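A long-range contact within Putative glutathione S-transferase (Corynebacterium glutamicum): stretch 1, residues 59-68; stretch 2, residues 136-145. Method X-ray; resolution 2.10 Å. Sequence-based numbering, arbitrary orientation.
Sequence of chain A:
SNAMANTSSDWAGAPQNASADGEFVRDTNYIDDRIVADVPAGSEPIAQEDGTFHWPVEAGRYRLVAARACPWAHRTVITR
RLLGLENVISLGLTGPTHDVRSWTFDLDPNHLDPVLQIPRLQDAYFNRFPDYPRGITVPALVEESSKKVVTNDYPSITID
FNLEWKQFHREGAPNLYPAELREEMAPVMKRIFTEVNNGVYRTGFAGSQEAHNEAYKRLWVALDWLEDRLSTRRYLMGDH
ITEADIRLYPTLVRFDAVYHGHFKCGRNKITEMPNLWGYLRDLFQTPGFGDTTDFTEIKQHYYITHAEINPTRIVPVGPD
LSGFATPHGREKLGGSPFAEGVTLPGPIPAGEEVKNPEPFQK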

# COMPACT_ATOMS: atom_id res chain seq x y z
N ALA A 59 45.15 0.90 -0.71
CA ALA A 59 44.48 0.95 0.56
C ALA A 59 44.66 2.32 1.20
O ALA A 59 45.74 2.92 1.12
N GLY A 60 43.65 2.77 1.92
CA GLY A 60 43.81 3.95 2.77
C GLY A 60 43.84 5.27 1.99
O GLY A 60 44.23 6.28 2.56
N ARG A 61 43.47 5.29 0.71
CA ARG A 61 43.49 6.55 -0.04
C ARG A 61 42.08 7.13 -0.28
O ARG A 61 41.91 8.35 -0.34
N TYR A 62 41.10 6.26 -0.43
CA TYR A 62 39.76 6.66 -0.86
C TYR A 62 38.67 6.36 0.16
O TYR A 62 38.76 5.41 0.97
N ARG A 63 37.60 7.16 0.08
CA ARG A 63 36.42 7.01 0.93
C ARG A 63 35.18 6.87 0.07
O ARG A 63 34.99 7.61 -0.90
N LEU A 64 34.34 5.89 0.42
CA LEU A 64 33.03 5.75 -0.19
C LEU A 64 32.05 6.64 0.59
O LEU A 64 31.90 6.49 1.80
N VAL A 65 31.43 7.58 -0.11
CA VAL A 65 30.50 8.49 0.53
C VAL A 65 29.14 8.02 0.03
O VAL A 65 28.89 8.00 -1.17
N ALA A 66 28.32 7.56 0.97
CA ALA A 66 27.05 6.92 0.65
C ALA A 66 25.92 7.48 1.54
O ALA A 66 26.16 8.34 2.42
N ALA A 67 24.69 7.05 1.29
CA ALA A 67 23.55 7.40 2.16
C ALA A 67 22.74 6.14 2.33
O ALA A 67 22.47 5.43 1.34
N ARG A 68 22.32 5.86 3.56
CA ARG A 68 21.48 4.68 3.84
C ARG A 68 20.20 4.64 3.02
O ARG A 68 19.78 3.58 2.59
N ILE A 136 27.91 17.41 -2.52
CA ILE A 136 28.28 16.42 -3.55
C ILE A 136 27.22 15.31 -3.81
O ILE A 136 26.48 14.87 -2.92
N THR A 137 27.19 14.86 -5.06
CA THR A 137 26.40 13.70 -5.49
C THR A 137 26.88 12.38 -4.82
O THR A 137 28.09 12.12 -4.74
N VAL A 138 25.91 11.59 -4.36
CA VAL A 138 26.13 10.31 -3.69
C VAL A 138 25.51 9.19 -4.54
O VAL A 138 24.49 9.41 -5.18
N PRO A 139 26.13 7.99 -4.58
CA PRO A 139 27.42 7.60 -3.99
C PRO A 139 28.58 8.20 -4.77
O PRO A 139 28.44 8.48 -5.95
N ALA A 140 29.70 8.39 -4.07
CA ALA A 140 30.93 8.87 -4.66
C ALA A 140 32.13 8.23 -3.98
O ALA A 140 32.09 7.93 -2.78
N LEU A 141 33.20 8.03 -4.76
CA LEU A 141 34.52 7.74 -4.18
C LEU A 141 35.31 9.03 -4.15
O LEU A 141 35.38 9.77 -5.15
N VAL A 142 35.83 9.34 -2.96
CA VAL A 142 36.49 10.59 -2.67
C VAL A 142 37.93 10.33 -2.19
O VAL A 142 38.16 9.43 -1.38
N GLU A 143 38.89 11.10 -2.70
CA GLU A 143 40.26 11.01 -2.22
C GLU A 143 40.32 11.70 -0.87
O GLU A 143 40.08 12.91 -0.81
N GLU A 144 40.56 10.95 0.20
CA GLU A 144 40.52 11.51 1.56
C GLU A 144 41.42 12.73 1.78
O GLU A 144 41.01 13.68 2.40
N SER A 145 42.65 12.70 1.30
CA SER A 145 43.58 13.79 1.61
C SER A 145 43.19 15.12 0.97
O SER A 145 43.39 16.16 1.55

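The contact between residues 59-68 and 136-145 is an antiparallel pairing of two β-strands, distant in sequence, in which backbone hydrogen bonds set the register and side chains add an apolar cluster at one end and a salt bridge at the other. Strand pairing of this kind sorts side chains by alternation. Arg63 and Val65 share one face of the sheet with Val142 and Ala140, while Tyr62 and Leu64 lie on the other with Glu143 and Leu141. The register is fixed by reciprocal bonds, Arg63 N to Val142 O and Val142 N to Arg63 O, both 2.8 Å.

Val65 (chi1 t) is the hub of the apolar packing. Its CG2 lies 3.7 Å from CG2 of Val142, also t, whereas its CG1 lies 3.9 Å from CG2 of Val138 and 4.3 Å from CD1 of Ile136. Val138, another t rotamer, points toward the first stretch just before the cis peptide bond that precedes Pro139, and its CG1 approaches Ala67 CB at 4.2 Å. On the other face, Leu64 (t, p) sets its CB 4.1 Å from CD2 of Leu141 (m, t).

At the opposite end charge takes over. The CA-to-CB bond of Arg61 points away, but its extended t, t, t chain brings the guanidinium edge back to Glu143 (t, t): NE to OE2 is a 2.9 Å salt bridge, and NH2 donates to the same OE2 at 3.0 Å. Glu144 (m, t) starts out sideways and reaches across to the first stretch, its CG 3.9 Å from CB of Arg63. Two waters supplement the direct contacts: water 2 donates to Tyr62 O (2.7 Å) and Glu144 OE2 (2.9 Å), and water 1 links Arg61 O (2.7 Å), which also accepts from Glu144 N (3.0 Å), to Ser145 N (2.8 Å).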

# COMPACT_ATOMS: atom_id res chain seq x y z
CB ALA A 59 45.04 -0.16 1.53
CB ARG A 61 44.20 6.38 -1.38
CG ARG A 61 44.41 7.69 -2.18
CD ARG A 61 45.35 7.49 -3.35
NE ARG A 61 45.49 8.70 -4.19
CZ ARG A 61 46.35 8.81 -5.20
NH1 ARG A 61 47.15 7.79 -5.55
NH2 ARG A 61 46.39 9.93 -5.91
CB TYR A 62 39.40 5.95 -2.18
CG TYR A 62 40.46 6.03 -3.23
CD1 TYR A 62 40.67 7.21 -3.94
CD2 TYR A 62 41.29 4.93 -3.49
CE1 TYR A 62 41.64 7.29 -4.90
CE2 TYR A 62 42.26 4.98 -4.44
CZ TYR A 62 42.46 6.16 -5.14
OH TYR A 62 43.43 6.23 -6.11
CB ARG A 63 36.27 8.25 1.84
CG ARG A 63 34.99 8.28 2.68
CD ARG A 63 34.96 9.52 3.59
NE ARG A 63 35.97 9.32 4.60
CZ ARG A 63 35.74 8.89 5.84
NH1 ARG A 63 34.51 8.71 6.30
NH2 ARG A 63 36.77 8.72 6.65
CB LEU A 64 32.55 4.31 -0.18
CG LEU A 64 31.15 4.04 -0.74
CD1 LEU A 64 31.09 4.37 -2.25
CD2 LEU A 64 30.75 2.55 -0.46
CB VAL A 65 30.75 9.96 0.17
CG1 VAL A 65 29.58 10.88 0.78
CG2 VAL A 65 32.15 10.42 0.66
CB ALA A 66 27.19 5.39 0.82
CB ALA A 67 22.68 8.53 1.53
CB ARG A 68 21.10 4.62 5.32
CG ARG A 68 22.27 4.38 6.26
CD ARG A 68 22.85 2.95 6.06
NE ARG A 68 23.88 2.68 7.07
CZ ARG A 68 24.87 1.80 6.94
NH1 ARG A 68 25.03 1.06 5.84
NH2 ARG A 68 25.75 1.68 7.94
CB ILE A 136 29.68 15.75 -3.29
CG1 ILE A 136 29.62 14.72 -2.14
CG2 ILE A 136 30.80 16.81 -3.08
CD1 ILE A 136 30.76 13.68 -2.20
CB THR A 137 26.48 13.54 -7.04
OG1 THR A 137 26.15 14.79 -7.67
CG2 THR A 137 25.54 12.44 -7.53
CB VAL A 138 25.45 10.35 -2.30
CG1 VAL A 138 25.21 8.96 -1.75
CG2 VAL A 138 26.27 11.20 -1.32
CB PRO A 139 27.44 6.08 -4.12
CG PRO A 139 26.61 5.80 -5.35
CD PRO A 139 25.58 6.92 -5.42
CB ALA A 140 31.03 10.42 -4.55
CB LEU A 141 35.24 6.63 -4.96
CG LEU A 141 34.65 5.22 -4.84
CD1 LEU A 141 35.23 4.35 -5.98
CD2 LEU A 141 35.04 4.67 -3.45
CB VAL A 142 35.72 11.34 -1.55
CG1 VAL A 142 36.42 12.59 -1.15
CG2 VAL A 142 34.26 11.68 -2.05
CB GLU A 143 41.25 11.65 -3.21
CG GLU A 143 42.69 11.66 -2.69
CD GLU A 143 43.70 12.18 -3.68
OE1 GLU A 143 43.57 13.33 -4.15
OE2 GLU A 143 44.68 11.44 -3.94
CB GLU A 144 40.92 10.46 2.61
CG GLU A 144 39.81 9.50 3.04
CD GLU A 144 40.38 8.35 3.89
OE1 GLU A 144 41.51 8.51 4.38
OE2 GLU A 144 39.73 7.31 4.08
CB SER A 145 45.00 13.43 1.17
OG SER A 145 45.08 13.30 -0.24
O HOH W 1 43.68 10.29 0.39
O HOH W 2 40.61 4.87 2.86